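Local coordinates for protein mannuronan C5-epimerase (Pseudomonas syringae pv. tomato, PDB 4NK6) that converts beta-D-mannuronate residues of the alginate polymer to alpha-L-guluronate in the periplasm and helps shield the new chain from degradation on its way to export, at residues D342-E348 and H365-N371; A411-L415 and I432-V438. One frame throughout, in Å; residues are numbered along the deposited sequence.

Interaction 1: residues D342-E348 and H365-N371; sequences DGITLYE and HGIRVRN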
ATOM      1  N   ASP A 342       8.298  -4.162 -17.304  1.00 27.50           N
ATOM      2  CA  ASP A 342       9.244  -3.034 -17.267  1.00 30.13           C
ATOM      3  C   ASP A 342       9.851  -2.849 -15.878  1.00 31.72           C
ATOM      4  O   ASP A 342       9.296  -3.317 -14.887  1.00 30.11           O
ATOM      5  CB  ASP A 342       8.561  -1.716 -17.634  1.00 27.62           C
ATOM      6  CG  ASP A 342       7.897  -1.739 -18.997  1.00 29.93           C
ATOM      7  OD1 ASP A 342       8.390  -2.432 -19.910  1.00 32.52           O
ATOM      8  OD2 ASP A 342       6.871  -1.047 -19.143  1.00 31.32           O
ATOM      9  N   GLY A 343      10.966  -2.123 -15.801  1.00 28.23           N
ATOM     10  CA  GLY A 343      11.474  -1.670 -14.512  1.00 27.66           C
ATOM     11  C   GLY A 343      10.540  -0.623 -13.924  1.00 30.98           C
ATOM     12  O   GLY A 343       9.895  -0.848 -12.900  1.00 28.68           O
ATOM     13  N   ILE A 344      10.477   0.530 -14.586  1.00 31.04           N
ATOM     14  CA  ILE A 344       9.567   1.612 -14.231  1.00 32.01           C
ATOM     15  C   ILE A 344       8.646   1.924 -15.417  1.00 32.70           C
ATOM     16  O   ILE A 344       9.114   2.057 -16.550  1.00 30.94           O
ATOM     17  CB  ILE A 344      10.336   2.910 -13.924  1.00 34.32           C
ATOM     18  CG1 ILE A 344      11.387   2.677 -12.834  1.00 33.57           C
ATOM     19  CG2 ILE A 344       9.369   4.032 -13.534  1.00 30.53           C
ATOM     20  CD1 ILE A 344      12.297   3.893 -12.568  1.00 31.22           C
ATOM     21  N   THR A 345       7.345   2.038 -15.163  1.00 27.87           N
ATOM     22  CA  THR A 345       6.412   2.463 -16.203  1.00 27.79           C
ATOM     23  C   THR A 345       5.666   3.720 -15.764  1.00 28.93           C
ATOM     24  O   THR A 345       5.103   3.751 -14.675  1.00 29.37           O
ATOM     25  CB  THR A 345       5.370   1.373 -16.516  1.00 28.50           C
ATOM     26  OG1 THR A 345       6.006   0.092 -16.604  1.00 31.35           O
ATOM     27  CG2 THR A 345       4.639   1.682 -17.839  1.00 27.68           C
ATOM     28  N   LEU A 346       5.669   4.752 -16.607  1.00 30.18           N
ATOM     29  CA  LEU A 346       4.841   5.927 -16.371  1.00 31.18           C
ATOM     30  C   LEU A 346       3.667   5.924 -17.339  1.00 33.01           C
ATOM     31  O   LEU A 346       3.846   5.912 -18.556  1.00 29.83           O
ATOM     32  CB  LEU A 346       5.631   7.228 -16.534  1.00 34.87           C
ATOM     33  CG  LEU A 346       6.910   7.466 -15.714  1.00 41.06           C
ATOM     34  CD1 LEU A 346       7.067   8.936 -15.444  1.00 39.50           C
ATOM     35  CD2 LEU A 346       6.971   6.689 -14.423  1.00 36.09           C
ATOM     36  N   TYR A 347       2.466   5.921 -16.781  1.00 30.29           N
ATOM     37  CA  TYR A 347       1.245   5.920 -17.556  1.00 26.67           C
ATOM     38  C   TYR A 347       0.509   7.238 -17.313  1.00 30.49           C
ATOM     39  O   TYR A 347      -0.020   7.454 -16.213  1.00 30.34           O
ATOM     40  CB  TYR A 347       0.329   4.808 -17.061  1.00 28.97           C
ATOM     41  CG  TYR A 347       0.664   3.383 -17.454  1.00 34.45           C
ATOM     42  CD1 TYR A 347       0.860   3.019 -18.782  1.00 33.62           C
ATOM     43  CD2 TYR A 347       0.722   2.386 -16.487  1.00 35.01           C
ATOM     44  CE1 TYR A 347       1.119   1.694 -19.128  1.00 26.70           C
ATOM     45  CE2 TYR A 347       0.986   1.076 -16.821  1.00 34.84           C
ATOM     46  CZ  TYR A 347       1.179   0.733 -18.138  1.00 33.67           C
ATOM     47  OH  TYR A 347       1.434  -0.587 -18.450  1.00 39.53           O
ATOM     48  N   GLU A 348       0.470   8.102 -18.325  1.00 30.57           N
ATOM     49  CA  GLU A 348      -0.306   9.340 -18.265  1.00 33.64           C
ATOM     50  C   GLU A 348      -0.036  10.120 -16.977  1.00 35.36           C
ATOM     51  O   GLU A 348      -0.963  10.605 -16.325  1.00 33.17           O
ATOM     52  CB  GLU A 348      -1.804   9.033 -18.388  1.00 31.98           C
ATOM     53  CG  GLU A 348      -2.228   8.461 -19.750  1.00 34.90           C
ATOM     54  CD  GLU A 348      -1.745   7.027 -19.985  1.00 34.62           C
ATOM     55  OE1 GLU A 348      -1.987   6.154 -19.125  1.00 37.12           O
ATOM     56  OE2 GLU A 348      -1.128   6.770 -21.036  1.00 36.53           O
ATOM     57  N   HIS A 365      11.141  -3.277 -20.999  1.00 29.27           N
ATOM     58  CA  HIS A 365      11.913  -2.027 -21.029  1.00 28.14           C
ATOM     59  C   HIS A 365      12.412  -1.606 -19.649  1.00 32.27           C
ATOM     60  O   HIS A 365      11.745  -1.846 -18.651  1.00 30.98           O
ATOM     61  CB  HIS A 365      11.080  -0.878 -21.617  1.00 26.90           C
ATOM     62  CG  HIS A 365      10.440  -1.204 -22.930  1.00 26.12           C
ATOM     63  ND1 HIS A 365      11.134  -1.188 -24.121  1.00 25.66           N
ATOM     64  CD2 HIS A 365       9.172  -1.569 -23.238  1.00 28.65           C
ATOM     65  CE1 HIS A 365      10.320  -1.533 -25.107  1.00 31.85           C
ATOM     66  NE2 HIS A 365       9.122  -1.761 -24.597  1.00 28.35           N
ATOM     67  N   GLY A 366      13.572  -0.953 -19.592  1.00 29.37           N
ATOM     68  CA  GLY A 366      14.061  -0.404 -18.333  1.00 29.64           C
ATOM     69  C   GLY A 366      13.109   0.652 -17.779  1.00 32.21           C
ATOM     70  O   GLY A 366      12.522   0.481 -16.716  1.00 34.21           O
ATOM     71  N   ILE A 367      12.957   1.751 -18.510  1.00 30.39           N
ATOM     72  CA  ILE A 367      12.027   2.811 -18.141  1.00 27.31           C
ATOM     73  C   ILE A 367      11.087   3.097 -19.317  1.00 31.82           C
ATOM     74  O   ILE A 367      11.532   3.471 -20.407  1.00 33.19           O
ATOM     75  CB  ILE A 367      12.780   4.113 -17.776  1.00 26.80           C
ATOM     76  CG1 ILE A 367      13.675   3.888 -16.551  1.00 31.16           C
ATOM     77  CG2 ILE A 367      11.793   5.254 -17.509  1.00 27.22           C
ATOM     78  CD1 ILE A 367      14.675   5.040 -16.272  1.00 29.18           C
ATOM     79  N   ARG A 368       9.792   2.898 -19.108  1.00 32.22           N
ATOM     80  CA  ARG A 368       8.823   3.182 -20.157  1.00 27.55           C
ATOM     81  C   ARG A 368       7.934   4.363 -19.776  1.00 28.22           C
ATOM     82  O   ARG A 368       7.438   4.446 -18.652  1.00 29.90           O
ATOM     83  CB  ARG A 368       7.981   1.943 -20.497  1.00 29.37           C
ATOM     84  CG  ARG A 368       6.925   2.221 -21.578  1.00 28.87           C
ATOM     85  CD  ARG A 368       6.438   0.941 -22.266  1.00 29.04           C
ATOM     86  NE  ARG A 368       5.648   0.074 -21.391  1.00 30.94           N
ATOM     87  CZ  ARG A 368       4.318   0.061 -21.353  1.00 37.73           C
ATOM     88  NH1 ARG A 368       3.688  -0.787 -20.546  1.00 36.23           N
ATOM     89  NH2 ARG A 368       3.617   0.889 -22.124  1.00 28.33           N
ATOM     90  N   VAL A 369       7.749   5.283 -20.718  1.00 31.14           N
ATOM     91  CA  VAL A 369       6.955   6.480 -20.476  1.00 30.37           C
ATOM     92  C   VAL A 369       5.882   6.594 -21.539  1.00 32.23           C
ATOM     93  O   VAL A 369       6.195   6.765 -22.710  1.00 33.08           O
ATOM     94  CB  VAL A 369       7.827   7.756 -20.537  1.00 28.83           C
ATOM     95  CG1 VAL A 369       6.987   8.989 -20.246  1.00 32.34           C
ATOM     96  CG2 VAL A 369       8.996   7.658 -19.551  1.00 28.71           C
ATOM     97  N   ARG A 370       4.620   6.502 -21.131  1.00 29.05           N
ATOM     98  CA  ARG A 370       3.515   6.571 -22.077  1.00 30.40           C
ATOM     99  C   ARG A 370       2.660   7.802 -21.779  1.00 35.41           C
ATOM    100  O   ARG A 370       2.261   8.013 -20.633  1.00 31.15           O
ATOM    101  CB  ARG A 370       2.652   5.302 -22.000  1.00 29.74           C
ATOM    102  CG  ARG A 370       1.561   5.208 -23.090  1.00 31.51           C
ATOM    103  CD  ARG A 370       0.635   4.001 -22.870  1.00 31.75           C
ATOM    104  NE  ARG A 370      -0.396   4.252 -21.858  1.00 33.31           N
ATOM    105  CZ  ARG A 370      -1.267   3.338 -21.428  1.00 33.68           C
ATOM    106  NH1 ARG A 370      -2.176   3.662 -20.516  1.00 29.34           N
ATOM    107  NH2 ARG A 370      -1.235   2.100 -21.912  1.00 31.26           N
ATOM    108  N   ASN A 371       2.404   8.610 -22.808  1.00 30.55           N
ATOM    109  CA  ASN A 371       1.487   9.752 -22.703  1.00 34.76           C
ATOM    110  C   ASN A 371       1.786  10.680 -21.536  1.00 37.64           C
ATOM    111  O   ASN A 371       0.861  11.190 -20.905  1.00 34.33           O
ATOM    112  CB  ASN A 371       0.030   9.281 -22.579  1.00 31.23           C
ATOM    113  CG  ASN A 371      -0.498   8.650 -23.856  1.00 35.21           C
ATOM    114  OD1 ASN A 371      -0.043   8.963 -24.954  1.00 37.43           O
ATOM    115  ND2 ASN A 371      -1.474   7.762 -23.715  1.00 34.61           N
TER
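Arg368, Glu348 and Arg370 bury the most surface where two successive rungs of the right-handed beta-helix, a fold common among polysaccharide-binding proteins, stack in parallel. Arg368 lies along the face that also carries Thr345, Tyr347 and Arg370. Its NE forms a salt bridge to Asp342 OD2 at 2.8 Å, while its NH1 makes a weak hydrogen bond to Tyr347 OH at 3.1 Å. Asp342 OD1 takes the backbone N of His365 at 3.1 Å. At the other end, the Glu348 carboxylate grips Arg370 with both oxygens: OE2 to NE at 2.7 Å and OE1 to NH1 at 2.9 Å. Glu348 OE2 also accepts Asn371 ND2 at 2.9 Å. The Arg370 guanidinium lies with one face over Tyr347 CD1, which is 3.4 Å from Arg370 CZ. Parallel backbone bonds run beneath, such as Leu346 N to Arg368 O at 2.7 Å. On the opposite face Ile344 meets Ile367 and Leu346 meets Val369, aliphatic side chains stacked inside the beta-helix. Arg368 also bonds His393 on the next rung. Tyr347 and His274, the inferred proton acceptor, have side chains about 11 Å apart. The two salt bridges fix the arginines on the outer face and meet part of their charge.

Interaction 2: residues A411-L415 and I432-V438; sequences AQVSL and IDSPLSV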
ATOM      1  N   ALA A 411      -2.386  12.444 -25.461  1.00 51.92           N
ATOM      2  CA  ALA A 411      -1.444  11.625 -26.220  1.00 50.26           C
ATOM      3  C   ALA A 411      -0.188  12.393 -26.648  1.00 50.81           C
ATOM      4  O   ALA A 411       0.063  12.578 -27.836  1.00 48.96           O
ATOM      5  CB  ALA A 411      -2.135  11.004 -27.434  1.00 43.47           C
ATOM      6  N   GLN A 412       0.591  12.844 -25.672  1.00 47.97           N
ATOM      7  CA  GLN A 412       1.870  13.488 -25.948  1.00 47.04           C
ATOM      8  C   GLN A 412       2.922  12.955 -24.984  1.00 47.57           C
ATOM      9  O   GLN A 412       2.618  12.629 -23.828  1.00 42.43           O
ATOM     10  CB  GLN A 412       1.770  15.009 -25.827  1.00 50.12           C
ATOM     11  CG  GLN A 412       0.713  15.637 -26.712  1.00 56.81           C
ATOM     12  CD  GLN A 412       1.086  17.031 -27.173  1.00 68.43           C
ATOM     13  OE1 GLN A 412       1.963  17.200 -28.021  1.00 72.22           O
ATOM     14  NE2 GLN A 412       0.417  18.040 -26.619  1.00 72.76           N
ATOM     15  N   VAL A 413       4.156  12.851 -25.467  1.00 41.81           N
ATOM     16  CA  VAL A 413       5.261  12.419 -24.625  1.00 39.78           C
ATOM     17  C   VAL A 413       6.445  13.378 -24.770  1.00 40.29           C
ATOM     18  O   VAL A 413       6.817  13.765 -25.872  1.00 39.67           O
ATOM     19  CB  VAL A 413       5.667  10.941 -24.912  1.00 37.75           C
ATOM     20  CG1 VAL A 413       6.314  10.785 -26.298  1.00 39.02           C
ATOM     21  CG2 VAL A 413       6.579  10.406 -23.812  1.00 33.42           C
ATOM     22  N   SER A 414       7.009  13.803 -23.650  1.00 39.87           N
ATOM     23  CA  SER A 414       8.228  14.595 -23.714  1.00 39.85           C
ATOM     24  C   SER A 414       9.110  14.332 -22.505  1.00 40.52           C
ATOM     25  O   SER A 414       8.622  14.105 -21.392  1.00 37.36           O
ATOM     26  CB  SER A 414       7.921  16.082 -23.827  1.00 35.75           C
ATOM     27  OG  SER A 414       7.504  16.589 -22.581  1.00 40.58           O
ATOM     28  N   LEU A 415      10.417  14.351 -22.721  1.00 39.14           N
ATOM     29  CA  LEU A 415      11.315  14.161 -21.604  1.00 41.59           C
ATOM     30  C   LEU A 415      12.659  14.850 -21.765  1.00 43.23           C
ATOM     31  O   LEU A 415      13.028  15.301 -22.853  1.00 38.61           O
ATOM     32  CB  LEU A 415      11.474  12.676 -21.282  1.00 46.48           C
ATOM     33  CG  LEU A 415      11.674  11.703 -22.434  1.00 54.02           C
ATOM     34  CD1 LEU A 415      13.143  11.573 -22.753  1.00 55.45           C
ATOM     35  CD2 LEU A 415      11.075  10.356 -22.074  1.00 52.67           C
ATOM     36  N   ILE A 432      12.142   6.747 -28.736  1.00 39.75           N
ATOM     37  CA  ILE A 432      11.075   7.671 -28.374  1.00 37.63           C
ATOM     38  C   ILE A 432      10.260   7.953 -29.620  1.00 35.96           C
ATOM     39  O   ILE A 432      10.708   8.668 -30.508  1.00 36.26           O
ATOM     40  CB  ILE A 432      11.583   9.023 -27.824  1.00 41.12           C
ATOM     41  CG1 ILE A 432      12.833   8.851 -26.956  1.00 44.57           C
ATOM     42  CG2 ILE A 432      10.469   9.710 -27.041  1.00 47.57           C
ATOM     43  CD1 ILE A 432      12.545   8.381 -25.556  1.00 48.02           C
ATOM     44  N   ASP A 433       9.066   7.380 -29.672  1.00 36.14           N
ATOM     45  CA  ASP A 433       8.207   7.457 -30.844  1.00 38.49           C
ATOM     46  C   ASP A 433       7.313   8.697 -30.797  1.00 41.53           C
ATOM     47  O   ASP A 433       6.584   8.911 -29.824  1.00 51.83           O
ATOM     48  CB  ASP A 433       7.357   6.180 -30.940  1.00 39.06           C
ATOM     49  CG  ASP A 433       6.487   6.138 -32.189  1.00 52.23           C
ATOM     50  OD1 ASP A 433       6.907   6.651 -33.249  1.00 46.57           O
ATOM     51  OD2 ASP A 433       5.376   5.583 -32.107  1.00 64.26           O
ATOM     52  N   SER A 434       7.365   9.497 -31.857  1.00 42.27           N
ATOM     53  CA  SER A 434       6.541  10.705 -31.981  1.00 51.52           C
ATOM     54  C   SER A 434       6.599  11.666 -30.781  1.00 50.44           C
ATOM     55  O   SER A 434       5.560  12.160 -30.340  1.00 50.99           O
ATOM     56  CB  SER A 434       5.077  10.323 -32.234  1.00 53.78           C
ATOM     57  OG  SER A 434       4.974   9.357 -33.261  1.00 61.30           O
ATOM     58  N   PRO A 435       7.805  11.952 -30.260  1.00 45.67           N
ATOM     59  CA  PRO A 435       7.825  12.840 -29.092  1.00 46.18           C
ATOM     60  C   PRO A 435       7.452  14.270 -29.442  1.00 53.45           C
ATOM     61  O   PRO A 435       7.684  14.715 -30.570  1.00 50.25           O
ATOM     62  CB  PRO A 435       9.290  12.803 -28.659  1.00 48.15           C
ATOM     63  CG  PRO A 435      10.036  12.581 -29.924  1.00 46.79           C
ATOM     64  CD  PRO A 435       9.168  11.661 -30.751  1.00 45.03           C
ATOM     65  N   LEU A 436       6.861  14.975 -28.483  1.00 54.93           N
ATOM     66  CA  LEU A 436       6.675  16.414 -28.597  1.00 52.78           C
ATOM     67  C   LEU A 436       8.062  17.047 -28.527  1.00 49.80           C
ATOM     68  O   LEU A 436       8.384  17.951 -29.291  1.00 48.29           O
ATOM     69  CB  LEU A 436       5.783  16.925 -27.462  1.00 52.78           C
ATOM     70  CG  LEU A 436       5.669  18.429 -27.208  1.00 57.04           C
ATOM     71  CD1 LEU A 436       5.088  19.161 -28.416  1.00 57.48           C
ATOM     72  CD2 LEU A 436       4.823  18.687 -25.961  1.00 59.27           C
ATOM     73  N   SER A 437       8.887  16.544 -27.615  1.00 45.48           N
ATOM     74  CA  SER A 437      10.260  17.004 -27.503  1.00 47.18           C
ATOM     75  C   SER A 437      11.059  16.063 -26.619  1.00 47.51           C
ATOM     76  O   SER A 437      10.564  15.555 -25.611  1.00 45.09           O
ATOM     77  CB  SER A 437      10.330  18.432 -26.949  1.00 51.84           C
ATOM     78  OG  SER A 437      10.072  18.459 -25.560  1.00 59.40           O
ATOM     79  N   VAL A 438      12.292  15.810 -27.026  1.00 40.77           N
ATOM     80  CA  VAL A 438      13.241  15.105 -26.189  1.00 38.00           C
ATOM     81  C   VAL A 438      14.543  15.893 -26.201  1.00 42.11           C
ATOM     82  O   VAL A 438      14.999  16.333 -27.256  1.00 40.85           O
ATOM     83  CB  VAL A 438      13.524  13.692 -26.716  1.00 40.59           C
ATOM     84  CG1 VAL A 438      14.598  13.013 -25.874  1.00 42.91           C
ATOM     85  CG2 VAL A 438      12.260  12.861 -26.735  1.00 38.13           C
TER
HETATM   86  O   HOH W   1       4.211  13.308 -28.358  1.00 38.28           O
HETATM   87  O   HOH W   2      11.996  17.799 -23.857  1.00 49.15           O
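Val413 and Leu415 form the apolar centre of this contact near the C-terminal end of the beta-helix. Leu415 CD1 packs on Val438 CG1 at 3.7 Å, and Leu415 CD2 approaches Ile432 CD1 at 4.3 Å. Val413 CG1 lies 4.4 Å from Ile432 CG2 and 4.3 Å from Pro435 CB. Ile432 ends one strand of the last turn, and the chain then bends through Asp433 to Leu436 before the next strand. Val413 and Leu415 therefore touch both sides of that bend. Two backbone hydrogen bonds join the segments: Leu436 N to Val413 O at 2.9 Å, and Leu415 N to Ser437 O at 3.1 Å. Leu415 pairs with Val438 in parallel, and Val438 CA makes a CA-H...O contact with Leu415 O at 3.3 Å. Ser414 turns its hydroxyl to the backbone N of Asn374 on the preceding turn. Further out, Leu436 CD1 touches Gln412 OE1 at 3.7 Å. Two waters complete the polar edge. One takes Val413 N at 2.9 Å and donates to Ser434 O at 2.7 Å. The other donates to Leu415 O at 2.9 Å and bonds Ser437 OG at 2.7 Å. Backbone pairing goes on beyond these segments, from Leu415 to Glu439. At the bend itself, apolar packing and water bridges fill the join between the two turns.

From the N terminus, residues 342-348 come first. The chain makes one turn of the beta-helix, through strands 353-355 and 358-360, and interaction 1 closes it at 365-371. Another turn passes through strands 375-378, 381-383 and 388-393, then a longer excursion to 411-415. From there strands 414-418, 421-423 and 430-432 lead to 432-438, where interaction 2 closes. The loops are in series, neither nested nor crossed. Interaction 1 ties neighbouring rungs of the long sheet; interaction 2 joins the last turns at the corner between that sheet, ended by 430-432, and that holding 414-418 and 437-441. They touch where Val369 CG2 packs 4.2 Å from Leu415 CD2 and Asn371 OD1 lies 3.3 Å from Ala411 CA.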